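Local coordinates for cellulose binding protein (Clavibacter michiganensis, PDB 4JJO) that binds cellulose, and probably related polysaccharides, through an expansin module linked to cell wall loosening, in a longer protein that probably also hydrolyses beta-1,4-glucans, at residues S43-A46 with A47-T50. Numbering follows the deposited sequence.
Sequences SGAA and ACGT
Ala45 and Cys48 close a type I beta turn whose last two residues are also the first two of a type II turn from Ala47 to Thr50, a compact example of how overlapping turns carry a chain from a helix to a strand. The backbone bond of the first turn joins Cys48 N to Ala45 O at 3.0 Å. In the second, Ala47 O is gripped twice by one residue: Thr50 N reaches it at 3.1 Å, and Thr50 OG1 lies 2.7 Å from it, in the carbonyl plane and on a lone pair. Gly49, third in the type II turn, has a positive phi (89°), a conformation in which a beta carbon would collide with the carbonyl oxygen of Cys48.

Apolar contact is slight. With chi1 at -68°, Cys48 SG is turned away from its own carbonyl carbon and back over the first turn, 3.8 Å from Ala45 CB, and continues into the disulfide with Cys23. Away from the sulfur, Ala47 and Thr50 rest on Val65 of strand 59-69, while Ser43, Ala46, Ala47 and Thr50 all touch Arg133, in a loop of the C-terminal expansin domain. Within the double-psi beta-barrel domain, the overlapping turns thus lead from helix 39-42 into strand 51-56.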
# COMPACT_ATOMS: atom_id res chain seq x y z
N SER A 43 7.46 6.09 -5.86
CA SER A 43 7.49 7.33 -5.09
C SER A 43 7.86 7.10 -3.63
O SER A 43 7.19 7.59 -2.72
CB SER A 43 6.12 8.00 -5.17
OG SER A 43 6.17 9.34 -4.70
N GLY A 44 8.94 6.36 -3.40
CA GLY A 44 9.42 6.11 -2.06
C GLY A 44 8.40 5.37 -1.21
O GLY A 44 8.32 5.58 -0.00
N ALA A 45 7.63 4.51 -1.87
CA ALA A 45 6.62 3.67 -1.23
C ALA A 45 5.30 4.41 -0.97
O ALA A 45 4.37 3.84 -0.40
CB ALA A 45 7.16 3.07 0.07
N ALA A 46 5.22 5.67 -1.39
CA ALA A 46 3.99 6.44 -1.20
C ALA A 46 2.83 5.86 -2.03
O ALA A 46 1.66 6.07 -1.72
CB ALA A 46 4.22 7.90 -1.54
N ALA A 47 3.17 5.14 -3.09
CA ALA A 47 2.16 4.52 -3.95
C ALA A 47 1.64 3.22 -3.35
O ALA A 47 0.61 2.70 -3.79
CB ALA A 47 2.73 4.26 -5.33
N CYS A 48 2.33 2.69 -2.35
CA CYS A 48 1.93 1.43 -1.74
C CYS A 48 0.49 1.49 -1.25
O CYS A 48 0.07 2.47 -0.63
CB CYS A 48 2.86 1.06 -0.59
SG CYS A 48 4.51 0.64 -1.14
N GLY A 49 -0.27 0.44 -1.54
CA GLY A 49 -1.64 0.32 -1.07
C GLY A 49 -2.66 0.93 -2.01
O GLY A 49 -3.86 0.66 -1.88
N THR A 50 -2.21 1.74 -2.96
CA THR A 50 -3.12 2.35 -3.92
C THR A 50 -3.47 1.34 -5.01
O THR A 50 -2.86 0.28 -5.11
CB THR A 50 -2.53 3.61 -4.58
OG1 THR A 50 -1.42 3.27 -5.42
CG2 THR A 50 -2.10 4.62 -3.52